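Local coordinates for protein titin (Homo sapiens, PDB 2J8H) that acts as a giant elastic scaffold of the muscle sarcomere, here represented by a rigid tandem of two immunoglobulin domains from its A-band part, at residues L11-V16 with T91-V96; A22-K27 with L64-V69; G119-I124 with S161-N166. All blocks are in the same frame, centred on the assembly; numbering follows the deposited sequence.

Interaction 1 of 3, residues L11-V16 with T91-V96; sequences LRNLNV and TASLEV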
ATOM      1  N   LEU A  11      -4.267  15.845 -22.296  1.00 52.05           N
ATOM      2  CA  LEU A  11      -3.643  15.391 -21.055  1.00 52.84           C
ATOM      3  C   LEU A  11      -3.833  16.397 -19.941  1.00 53.36           C
ATOM      4  O   LEU A  11      -3.772  17.597 -20.167  1.00 53.96           O
ATOM      5  CB  LEU A  11      -2.133  15.214 -21.232  1.00 53.41           C
ATOM      6  CG  LEU A  11      -1.523  13.977 -21.845  1.00 54.54           C
ATOM      7  CD1 LEU A  11       0.013  13.982 -21.537  1.00 54.38           C
ATOM      8  CD2 LEU A  11      -2.189  12.682 -21.348  1.00 53.40           C
ATOM      9  N   ARG A  12      -4.067  15.899 -18.731  1.00 54.27           N
ATOM     10  CA  ARG A  12      -4.224  16.766 -17.560  1.00 54.86           C
ATOM     11  C   ARG A  12      -2.956  16.752 -16.720  1.00 53.61           C
ATOM     12  O   ARG A  12      -2.387  15.697 -16.514  1.00 53.21           O
ATOM     13  CB  ARG A  12      -5.376  16.256 -16.683  1.00 55.36           C
ATOM     14  CG  ARG A  12      -6.744  16.674 -17.158  1.00 58.25           C
ATOM     15  CD  ARG A  12      -7.847  16.274 -16.163  1.00 59.98           C
ATOM     16  NE  ARG A  12      -9.065  15.890 -16.893  1.00 64.42           N
ATOM     17  CZ  ARG A  12     -10.107  16.681 -17.144  1.00 65.29           C
ATOM     18  NH1 ARG A  12     -10.148  17.939 -16.698  1.00 66.00           N
ATOM     19  NH2 ARG A  12     -11.133  16.192 -17.844  1.00 65.45           N
ATOM     20  N   ASN A  13      -2.543  17.916 -16.217  1.00 53.14           N
ATOM     21  CA  ASN A  13      -1.521  17.980 -15.174  1.00 52.78           C
ATOM     22  C   ASN A  13      -1.994  17.165 -13.974  1.00 52.45           C
ATOM     23  O   ASN A  13      -3.187  17.206 -13.611  1.00 53.29           O
ATOM     24  CB  ASN A  13      -1.262  19.427 -14.742  1.00 52.80           C
ATOM     25  CG  ASN A  13      -0.464  20.222 -15.761  1.00 52.97           C
ATOM     26  OD1 ASN A  13       0.129  19.665 -16.690  1.00 52.62           O
ATOM     27  ND2 ASN A  13      -0.418  21.537 -15.565  1.00 51.80           N
ATOM     28  N   LEU A  14      -1.073  16.434 -13.353  1.00 51.61           N
ATOM     29  CA  LEU A  14      -1.400  15.517 -12.252  1.00 51.35           C
ATOM     30  C   LEU A  14      -0.594  15.859 -11.013  1.00 50.41           C
ATOM     31  O   LEU A  14       0.561  16.255 -11.123  1.00 50.01           O
ATOM     32  CB  LEU A  14      -1.020  14.076 -12.597  1.00 51.63           C
ATOM     33  CG  LEU A  14      -1.683  13.288 -13.728  1.00 54.35           C
ATOM     34  CD1 LEU A  14      -1.017  11.914 -13.822  1.00 55.57           C
ATOM     35  CD2 LEU A  14      -3.187  13.169 -13.454  1.00 57.07           C
ATOM     36  N   ASN A  15      -1.213  15.656  -9.851  1.00 49.76           N
ATOM     37  CA  ASN A  15      -0.557  15.661  -8.554  1.00 49.45           C
ATOM     38  C   ASN A  15      -0.906  14.349  -7.867  1.00 48.79           C
ATOM     39  O   ASN A  15      -2.052  14.119  -7.497  1.00 48.60           O
ATOM     40  CB  ASN A  15      -1.054  16.817  -7.702  1.00 49.48           C
ATOM     41  CG  ASN A  15      -0.467  18.138  -8.124  1.00 51.33           C
ATOM     42  OD1 ASN A  15      -0.784  18.650  -9.183  1.00 55.91           O
ATOM     43  ND2 ASN A  15       0.394  18.699  -7.293  1.00 55.07           N
ATOM     44  N   VAL A  16       0.087  13.499  -7.685  1.00 47.74           N
ATOM     45  CA  VAL A  16      -0.136  12.142  -7.218  1.00 47.74           C
ATOM     46  C   VAL A  16       0.696  11.912  -5.976  1.00 47.35           C
ATOM     47  O   VAL A  16       1.821  12.388  -5.866  1.00 46.17           O
ATOM     48  CB  VAL A  16       0.240  11.127  -8.327  1.00 47.33           C
ATOM     49  CG1 VAL A  16       0.100   9.678  -7.853  1.00 47.37           C
ATOM     50  CG2 VAL A  16      -0.632  11.366  -9.523  1.00 48.16           C
ATOM     51  N   THR A  91       1.065  17.864 -23.619  1.00 47.73           N
ATOM     52  CA  THR A  91       2.011  17.786 -22.527  1.00 48.98           C
ATOM     53  C   THR A  91       1.265  17.950 -21.185  1.00 48.70           C
ATOM     54  O   THR A  91       0.267  18.681 -21.093  1.00 48.64           O
ATOM     55  CB  THR A  91       3.104  18.869 -22.718  1.00 49.18           C
ATOM     56  OG1 THR A  91       4.025  18.826 -21.616  1.00 54.43           O
ATOM     57  CG2 THR A  91       2.492  20.220 -22.763  1.00 51.27           C
ATOM     58  N   ALA A  92       1.753  17.251 -20.164  1.00 48.53           N
ATOM     59  CA  ALA A  92       1.256  17.383 -18.792  1.00 48.76           C
ATOM     60  C   ALA A  92       2.446  17.257 -17.853  1.00 48.59           C
ATOM     61  O   ALA A  92       3.407  16.543 -18.154  1.00 49.13           O
ATOM     62  CB  ALA A  92       0.237  16.282 -18.479  1.00 48.94           C
ATOM     63  N   SER A  93       2.376  17.922 -16.715  1.00 48.80           N
ATOM     64  CA  SER A  93       3.358  17.722 -15.670  1.00 48.70           C
ATOM     65  C   SER A  93       2.777  16.786 -14.617  1.00 48.66           C
ATOM     66  O   SER A  93       1.586  16.849 -14.288  1.00 48.95           O
ATOM     67  CB  SER A  93       3.686  19.050 -15.042  1.00 49.29           C
ATOM     68  OG  SER A  93       2.549  19.495 -14.332  1.00 52.05           O
ATOM     69  N   LEU A  94       3.627  15.916 -14.099  1.00 48.23           N
ATOM     70  CA  LEU A  94       3.335  15.142 -12.926  1.00 48.05           C
ATOM     71  C   LEU A  94       4.124  15.745 -11.750  1.00 47.83           C
ATOM     72  O   LEU A  94       5.335  15.901 -11.827  1.00 47.40           O
ATOM     73  CB  LEU A  94       3.766  13.709 -13.163  1.00 47.90           C
ATOM     74  CG  LEU A  94       3.621  12.744 -11.985  1.00 48.88           C
ATOM     75  CD1 LEU A  94       2.219  12.786 -11.338  1.00 49.77           C
ATOM     76  CD2 LEU A  94       3.974  11.347 -12.457  1.00 47.98           C
ATOM     77  N   GLU A  95       3.435  16.124 -10.684  1.00 47.69           N
ATOM     78  CA  GLU A  95       4.096  16.505  -9.471  1.00 48.24           C
ATOM     79  C   GLU A  95       3.762  15.417  -8.474  1.00 47.64           C
ATOM     80  O   GLU A  95       2.656  14.894  -8.465  1.00 46.81           O
ATOM     81  CB  GLU A  95       3.631  17.885  -9.016  1.00 48.61           C
ATOM     82  CG  GLU A  95       4.421  18.999  -9.720  1.00 51.38           C
ATOM     83  CD  GLU A  95       3.577  20.193 -10.138  1.00 52.69           C
ATOM     84  OE1 GLU A  95       2.993  20.863  -9.239  1.00 57.71           O
ATOM     85  OE2 GLU A  95       3.541  20.482 -11.374  1.00 60.72           O
ATOM     86  N   VAL A  96       4.740  15.044  -7.665  1.00 47.73           N
ATOM     87  CA  VAL A  96       4.577  13.924  -6.755  1.00 47.38           C
ATOM     88  C   VAL A  96       4.636  14.476  -5.359  1.00 47.21           C
ATOM     89  O   VAL A  96       5.610  15.130  -4.973  1.00 46.17           O
ATOM     90  CB  VAL A  96       5.641  12.823  -6.964  1.00 47.48           C
ATOM     91  CG1 VAL A  96       5.478  11.714  -5.915  1.00 45.95           C
ATOM     92  CG2 VAL A  96       5.557  12.254  -8.398  1.00 48.08           C
TER
HETATM   93  O   HOH W   1       1.233  18.788 -11.910  1.00 45.58           O
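Leu94 CD1 lies against two side chains of 11-16: it is 3.7 Å from Leu14 CB and 3.7 Å from Val16 CG2. Leu94 CG is anti to its backbone N (chi1 176°), beside the carbonyl carbon, and CD1 is the branch that reaches Leu14 and Val16, crossing both obliquely. Near the start of the segments, Leu11 CB rests on Ala92 CB at 3.8 Å. This is the packed side, and it faces the domain interior, where Leu14 meets Leu24, and Val16 and Leu94 both meet Ala22. The backbones pair in parallel, as strands A' and G do in an I-set immunoglobulin domain. Leu14 N bonds to Ser93 O, Glu95 N to Leu14 O, and Val16 N to Glu95 O. Ahead of these, a side chain stands in for a backbone acceptor: Ser93 N gives a nearly straight bond to Asn13 OD1 (2.8 Å), with the donor above the carbonyl plane. The other side is open and polar. Asn15 and Glu95 lie side by side there, pointing the same way, in loose contact. A water lies 2.7 Å from Leu14 O, to which it probably donates, and 2.8 Å from Ser93 OG.

Interaction 2 of 3, residues A22-K27 with L64-V69; sequences ATLVCK and LIIASV
Ala22 O accepts the shortest hydrogen bond here, from Ile66 N at 2.7 Å, and the bond is nearly straight (172° at the hydrogen). The same oxygen also meets the CA-H of Ile65, at 3.4 Å from Ile65 CA. Ala22 N returns a bond to Ile66 O, which closes an antiparallel hydrogen-bonded pair. Leu24 and Leu64 form a second such pair, with N-H to O bonds in both directions. Thr23 and Ile65 lie between them as the non-hydrogen-bonded pair. Thr23 CA comes within 3.2 Å of Leu64 O in a CA-H contact.

The side chains divide between two faces. Ala22, Leu24, Leu64 and Ile66 point to the inner face. There Leu24 CD1 meets Ile66 CD1 at 4.0 Å, a diagonal contact between the two hydrogen-bonded pairs. Ile66 CG1 is anti to its carbonyl carbon (chi1 -51°), and the CD1 it carries reaches Leu24 CD1. Leu24 CD2 and Leu64 CD2 are farther apart. The small Ala22 leaves its CB to be met by Val69 CG1 at 3.7 Å. Val69 lies beyond the strand, where the chain has turned back toward Ala22. On the outer face Thr23 and Ile65 lie side by side and point the same way. Thr23 OG1 lies against both Ile65 CG1 and Ile65 CG2 at 4.0 Å.

This is the pairing of strands B and E of the I-set immunoglobulin sandwich. In its sheet, strand 22-29 has strand 6-7 on one flank, and strand 61-66 has strand 52-57 on the other. The inner face packs on the opposing sheet: Ala22 meets Leu14 and Val16 of strand 14-17, and Ala22, Ile66 and Val69 all touch Leu94 of strand 86-102. On the outer face, Thr23 meets Phe184 of a second subunit.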
ATOM      1  N   ALA A  22       0.350   6.860 -11.220  1.00 47.54           N
ATOM      2  CA  ALA A  22      -0.125   8.023 -11.919  1.00 47.25           C
ATOM      3  C   ALA A  22      -0.624   7.520 -13.268  1.00 47.52           C
ATOM      4  O   ALA A  22       0.058   6.733 -13.925  1.00 46.92           O
ATOM      5  CB  ALA A  22       0.995   9.026 -12.096  1.00 46.69           C
ATOM      6  N   THR A  23      -1.823   7.954 -13.662  1.00 47.25           N
ATOM      7  CA  THR A  23      -2.400   7.577 -14.947  1.00 46.94           C
ATOM      8  C   THR A  23      -2.686   8.825 -15.721  1.00 47.05           C
ATOM      9  O   THR A  23      -3.437   9.679 -15.271  1.00 46.36           O
ATOM     10  CB  THR A  23      -3.691   6.785 -14.759  1.00 47.05           C
ATOM     11  OG1 THR A  23      -3.398   5.648 -13.947  1.00 45.03           O
ATOM     12  CG2 THR A  23      -4.255   6.332 -16.119  1.00 46.18           C
ATOM     13  N   LEU A  24      -2.079   8.917 -16.890  1.00 47.28           N
ATOM     14  CA  LEU A  24      -2.256  10.044 -17.781  1.00 48.16           C
ATOM     15  C   LEU A  24      -3.149   9.529 -18.887  1.00 48.05           C
ATOM     16  O   LEU A  24      -2.860   8.472 -19.453  1.00 48.21           O
ATOM     17  CB  LEU A  24      -0.916  10.442 -18.369  1.00 48.20           C
ATOM     18  CG  LEU A  24       0.103  11.120 -17.455  1.00 50.47           C
ATOM     19  CD1 LEU A  24       0.609  10.267 -16.335  1.00 53.44           C
ATOM     20  CD2 LEU A  24       1.269  11.475 -18.294  1.00 50.88           C
ATOM     21  N   VAL A  25      -4.229  10.247 -19.175  1.00 47.60           N
ATOM     22  CA  VAL A  25      -5.265   9.770 -20.066  1.00 48.23           C
ATOM     23  C   VAL A  25      -5.540  10.869 -21.064  1.00 48.12           C
ATOM     24  O   VAL A  25      -5.533  12.057 -20.704  1.00 48.73           O
ATOM     25  CB  VAL A  25      -6.615   9.498 -19.330  1.00 49.11           C
ATOM     26  CG1 VAL A  25      -7.554   8.708 -20.257  1.00 50.18           C
ATOM     27  CG2 VAL A  25      -6.421   8.762 -18.001  1.00 51.12           C
ATOM     28  N   CYS A  26      -5.828  10.494 -22.302  1.00 48.04           N
ATOM     29  CA  CYS A  26      -6.253  11.474 -23.299  1.00 47.92           C
ATOM     30  C   CYS A  26      -7.150  10.757 -24.289  1.00 47.95           C
ATOM     31  O   CYS A  26      -7.241   9.518 -24.247  1.00 47.54           O
ATOM     32  CB  CYS A  26      -5.044  12.114 -23.971  1.00 48.12           C
ATOM     33  SG  CYS A  26      -4.040  11.016 -24.912  1.00 50.46           S
ATOM     34  N   LYS A  27      -7.838  11.530 -25.135  1.00 47.10           N
ATOM     35  CA  LYS A  27      -8.682  10.984 -26.174  1.00 47.03           C
ATOM     36  C   LYS A  27      -8.297  11.644 -27.500  1.00 47.32           C
ATOM     37  O   LYS A  27      -8.306  12.867 -27.629  1.00 46.95           O
ATOM     38  CB  LYS A  27     -10.164  11.193 -25.879  1.00 46.64           C
ATOM     39  CG  LYS A  27     -11.100  10.515 -26.854  1.00 46.85           C
ATOM     40  CD  LYS A  27     -12.519  10.875 -26.501  1.00 46.99           C
ATOM     41  CE  LYS A  27     -13.527  10.169 -27.352  1.00 47.86           C
ATOM     42  NZ  LYS A  27     -14.864  10.403 -26.767  1.00 49.56           N
ATOM     43  N   LEU A  64      -1.340   6.164 -20.082  1.00 45.66           N
ATOM     44  CA  LEU A  64      -0.072   5.692 -19.608  1.00 45.35           C
ATOM     45  C   LEU A  64      -0.201   5.564 -18.108  1.00 45.46           C
ATOM     46  O   LEU A  64      -0.606   6.514 -17.435  1.00 46.45           O
ATOM     47  CB  LEU A  64       1.004   6.709 -19.947  1.00 45.24           C
ATOM     48  CG  LEU A  64       2.393   6.488 -19.306  1.00 45.12           C
ATOM     49  CD1 LEU A  64       3.073   5.274 -19.895  1.00 44.12           C
ATOM     50  CD2 LEU A  64       3.244   7.767 -19.508  1.00 46.16           C
ATOM     51  N   ILE A  65       0.142   4.402 -17.579  1.00 45.21           N
ATOM     52  CA  ILE A  65       0.188   4.192 -16.157  1.00 45.39           C
ATOM     53  C   ILE A  65       1.644   4.119 -15.716  1.00 45.77           C
ATOM     54  O   ILE A  65       2.400   3.273 -16.186  1.00 44.68           O
ATOM     55  CB  ILE A  65      -0.534   2.889 -15.732  1.00 45.30           C
ATOM     56  CG1 ILE A  65      -1.939   2.824 -16.358  1.00 45.75           C
ATOM     57  CG2 ILE A  65      -0.616   2.790 -14.178  1.00 44.83           C
ATOM     58  CD1 ILE A  65      -2.622   1.448 -16.252  1.00 46.08           C
ATOM     59  N   ILE A  66       2.015   5.020 -14.798  1.00 45.80           N
ATOM     60  CA  ILE A  66       3.341   5.047 -14.189  1.00 45.70           C
ATOM     61  C   ILE A  66       3.165   4.533 -12.794  1.00 45.88           C
ATOM     62  O   ILE A  66       2.498   5.166 -11.997  1.00 45.23           O
ATOM     63  CB  ILE A  66       3.914   6.474 -14.115  1.00 45.86           C
ATOM     64  CG1 ILE A  66       3.827   7.140 -15.490  1.00 45.58           C
ATOM     65  CG2 ILE A  66       5.343   6.470 -13.596  1.00 44.99           C
ATOM     66  CD1 ILE A  66       4.122   8.621 -15.473  1.00 47.59           C
ATOM     67  N   ALA A  67       3.789   3.399 -12.501  1.00 45.94           N
ATOM     68  CA  ALA A  67       3.590   2.740 -11.239  1.00 46.62           C
ATOM     69  C   ALA A  67       4.396   3.390 -10.154  1.00 47.56           C
ATOM     70  O   ALA A  67       5.538   3.838 -10.376  1.00 47.55           O
ATOM     71  CB  ALA A  67       3.967   1.267 -11.338  1.00 46.38           C
ATOM     72  N   SER A  68       3.808   3.412  -8.956  1.00 48.22           N
ATOM     73  CA  SER A  68       4.566   3.667  -7.760  1.00 48.93           C
ATOM     74  C   SER A  68       5.465   4.875  -7.917  1.00 47.87           C
ATOM     75  O   SER A  68       6.703   4.765  -7.941  1.00 47.12           O
ATOM     76  CB  SER A  68       5.383   2.422  -7.404  1.00 50.23           C
ATOM     77  OG  SER A  68       4.509   1.360  -7.037  1.00 53.36           O
ATOM     78  N   VAL A  69       4.830   6.033  -8.049  1.00 47.03           N
ATOM     79  CA  VAL A  69       5.561   7.228  -8.406  1.00 46.57           C
ATOM     80  C   VAL A  69       6.497   7.696  -7.306  1.00 46.97           C
ATOM     81  O   VAL A  69       6.180   7.607  -6.122  1.00 47.09           O
ATOM     82  CB  VAL A  69       4.632   8.366  -8.896  1.00 46.73           C
ATOM     83  CG1 VAL A  69       3.976   7.945 -10.169  1.00 45.45           C
ATOM     84  CG2 VAL A  69       3.596   8.760  -7.843  1.00 47.07           C
TER

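Interaction 3 of 3, residues G119-I124 with S161-N166; sequences GEVVSI and SLVFPN
Phe164 N bonds to Val122 O (2.8 Å), and the segments run antiparallel, with Ile124 and Leu162 as a hydrogen-bonded pair and Ser123 and Val163 as a non-hydrogen-bonded one. Phe164 CG is anti to its carbonyl carbon (chi1 -65°), and the ring it carries lies alongside Val122, with Val122 CG1 3.9 Å from Phe164 CD1. The ring turns its edge to 119-124. Val122 O lies in the ring plane, 3.6 Å from Phe164 CD1, and Ile124 CD1 meets the edge at Phe164 CE1 (4.0 Å). On the other face the two methyls of Val163 straddle a hydroxyl: Ser123 OG is 3.6 Å from both Val163 CG1 and Val163 CG2. Val163 CG1 also touches Val122 O at 3.4 Å. An alanine in place of Val163 would probably open a gap beside Ser123 OG and Val122 O. The pairing is that of strands B and E of the second I-set domain. Its inner side chains are covered by the opposing sheet: Ile124 and Leu162 rest on Trp138 of strand 135-140, Ile124 on Val191 and Phe164 on Leu193 of strand 185-196. The Phe164 ring also meets that of Tyr151.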
ATOM      1  N   GLY A 119      34.983  17.425  23.181  1.00 50.04           N
ATOM      2  CA  GLY A 119      35.826  17.975  22.132  1.00 50.38           C
ATOM      3  C   GLY A 119      35.599  17.404  20.750  1.00 50.10           C
ATOM      4  O   GLY A 119      36.128  17.916  19.776  1.00 50.10           O
ATOM      5  N   GLU A 120      34.797  16.352  20.652  1.00 50.15           N
ATOM      6  CA  GLU A 120      34.501  15.734  19.376  1.00 50.18           C
ATOM      7  C   GLU A 120      33.592  16.655  18.553  1.00 49.26           C
ATOM      8  O   GLU A 120      32.601  17.163  19.067  1.00 48.82           O
ATOM      9  CB  GLU A 120      33.797  14.403  19.630  1.00 50.24           C
ATOM     10  CG  GLU A 120      33.490  13.604  18.391  1.00 51.45           C
ATOM     11  CD  GLU A 120      32.795  12.295  18.713  1.00 52.80           C
ATOM     12  OE1 GLU A 120      32.989  11.783  19.847  1.00 54.35           O
ATOM     13  OE2 GLU A 120      32.066  11.780  17.823  1.00 57.31           O
ATOM     14  N   VAL A 121      33.939  16.877  17.289  1.00 49.02           N
ATOM     15  CA  VAL A 121      33.096  17.666  16.400  1.00 48.83           C
ATOM     16  C   VAL A 121      31.980  16.751  15.914  1.00 49.21           C
ATOM     17  O   VAL A 121      32.126  15.998  14.947  1.00 50.76           O
ATOM     18  CB  VAL A 121      33.879  18.255  15.221  1.00 48.71           C
ATOM     19  CG1 VAL A 121      32.944  19.002  14.320  1.00 47.95           C
ATOM     20  CG2 VAL A 121      35.013  19.188  15.718  1.00 47.51           C
ATOM     21  N   VAL A 122      30.853  16.827  16.601  1.00 48.83           N
ATOM     22  CA  VAL A 122      29.721  15.977  16.351  1.00 48.11           C
ATOM     23  C   VAL A 122      28.796  16.555  15.284  1.00 48.07           C
ATOM     24  O   VAL A 122      28.539  17.762  15.260  1.00 46.07           O
ATOM     25  CB  VAL A 122      28.955  15.777  17.686  1.00 48.83           C
ATOM     26  CG1 VAL A 122      27.537  15.268  17.451  1.00 47.30           C
ATOM     27  CG2 VAL A 122      29.771  14.850  18.616  1.00 47.78           C
ATOM     28  N   SER A 123      28.314  15.681  14.395  1.00 47.65           N
ATOM     29  CA  SER A 123      27.187  15.977  13.508  1.00 48.04           C
ATOM     30  C   SER A 123      26.051  15.001  13.776  1.00 47.96           C
ATOM     31  O   SER A 123      26.256  13.781  13.803  1.00 48.96           O
ATOM     32  CB  SER A 123      27.600  15.862  12.054  1.00 47.64           C
ATOM     33  OG  SER A 123      28.684  16.736  11.777  1.00 51.24           O
ATOM     34  N   ILE A 124      24.869  15.533  14.032  1.00 47.65           N
ATOM     35  CA  ILE A 124      23.679  14.698  14.146  1.00 47.70           C
ATOM     36  C   ILE A 124      23.003  14.771  12.785  1.00 47.57           C
ATOM     37  O   ILE A 124      22.352  15.769  12.475  1.00 47.15           O
ATOM     38  CB  ILE A 124      22.737  15.176  15.267  1.00 47.49           C
ATOM     39  CG1 ILE A 124      23.509  15.350  16.588  1.00 46.54           C
ATOM     40  CG2 ILE A 124      21.598  14.178  15.421  1.00 47.08           C
ATOM     41  CD1 ILE A 124      22.683  15.855  17.735  1.00 47.50           C
ATOM     42  N   SER A 161      21.867  18.186   9.168  1.00 45.09           N
ATOM     43  CA  SER A 161      22.765  17.874  10.269  1.00 45.33           C
ATOM     44  C   SER A 161      22.840  19.039  11.232  1.00 44.83           C
ATOM     45  O   SER A 161      22.975  20.201  10.828  1.00 44.58           O
ATOM     46  CB  SER A 161      24.175  17.603   9.767  1.00 44.87           C
ATOM     47  OG  SER A 161      24.136  16.573   8.823  1.00 48.95           O
ATOM     48  N   LEU A 162      22.789  18.706  12.504  1.00 44.69           N
ATOM     49  CA  LEU A 162      23.107  19.654  13.527  1.00 44.57           C
ATOM     50  C   LEU A 162      24.544  19.395  13.892  1.00 44.92           C
ATOM     51  O   LEU A 162      24.889  18.303  14.365  1.00 45.36           O
ATOM     52  CB  LEU A 162      22.213  19.474  14.759  1.00 44.58           C
ATOM     53  CG  LEU A 162      22.537  20.445  15.907  1.00 44.01           C
ATOM     54  CD1 LEU A 162      22.308  21.898  15.446  1.00 41.57           C
ATOM     55  CD2 LEU A 162      21.772  20.078  17.200  1.00 42.83           C
ATOM     56  N   VAL A 163      25.388  20.392  13.671  1.00 44.42           N
ATOM     57  CA  VAL A 163      26.821  20.215  13.911  1.00 43.58           C
ATOM     58  C   VAL A 163      27.288  21.062  15.110  1.00 43.58           C
ATOM     59  O   VAL A 163      26.812  22.191  15.349  1.00 43.25           O
ATOM     60  CB  VAL A 163      27.650  20.564  12.673  1.00 43.11           C
ATOM     61  CG1 VAL A 163      29.118  20.162  12.867  1.00 41.46           C
ATOM     62  CG2 VAL A 163      27.064  19.914  11.403  1.00 43.59           C
ATOM     63  N   PHE A 164      28.252  20.513  15.839  1.00 42.86           N
ATOM     64  CA  PHE A 164      28.904  21.190  16.957  1.00 42.98           C
ATOM     65  C   PHE A 164      30.333  21.498  16.513  1.00 42.74           C
ATOM     66  O   PHE A 164      31.249  20.802  16.897  1.00 42.90           O
ATOM     67  CB  PHE A 164      28.887  20.256  18.176  1.00 43.36           C
ATOM     68  CG  PHE A 164      27.493  19.958  18.682  1.00 43.45           C
ATOM     69  CD1 PHE A 164      26.706  18.983  18.087  1.00 45.62           C
ATOM     70  CD2 PHE A 164      26.945  20.688  19.718  1.00 44.72           C
ATOM     71  CE1 PHE A 164      25.413  18.732  18.531  1.00 43.70           C
ATOM     72  CE2 PHE A 164      25.658  20.432  20.168  1.00 43.88           C
ATOM     73  CZ  PHE A 164      24.894  19.457  19.559  1.00 44.55           C
ATOM     74  N   PRO A 165      30.528  22.534  15.665  1.00 43.36           N
ATOM     75  CA  PRO A 165      31.821  22.742  15.012  1.00 42.87           C
ATOM     76  C   PRO A 165      32.990  23.055  15.944  1.00 42.87           C
ATOM     77  O   PRO A 165      34.156  22.878  15.556  1.00 42.10           O
ATOM     78  CB  PRO A 165      31.549  23.917  14.071  1.00 42.78           C
ATOM     79  CG  PRO A 165      30.409  24.626  14.662  1.00 42.74           C
ATOM     80  CD  PRO A 165      29.556  23.564  15.257  1.00 43.31           C
ATOM     81  N   ASN A 166      32.692  23.526  17.149  1.00 43.13           N
ATOM     82  CA  ASN A 166      33.717  23.900  18.089  1.00 43.82           C
ATOM     83  C   ASN A 166      34.165  22.695  18.918  1.00 44.14           C
ATOM     84  O   ASN A 166      35.067  22.814  19.740  1.00 44.30           O
ATOM     85  CB  ASN A 166      33.208  24.982  19.049  1.00 43.69           C
ATOM     86  CG  ASN A 166      32.574  26.165  18.340  1.00 44.99           C
ATOM     87  OD1 ASN A 166      33.044  26.614  17.282  1.00 43.06           O
ATOM     88  ND2 ASN A 166      31.532  26.723  18.960  1.00 44.92           N
TER

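From the N terminus, the chain first passes 11-16 and then 22-27. Segment 22-27 pairs with 64-69, so interaction 2 closes the inner loop. The chain goes on to 91-96, which pairs with 11-16, so interaction 1 closes a wider loop around it. The two contacts belong to opposite sheets of the first domain. They touch in the core between them, where Leu14 CD1 lies 3.4 Å from Leu24 CD1. Strand 86-102 then leads toward the second domain and pairs further on with strand 123-131. Interaction 3 follows in series and closes its own loop there, as the counterpart of interaction 2. Its centre is about 45 Å from that of interaction 2.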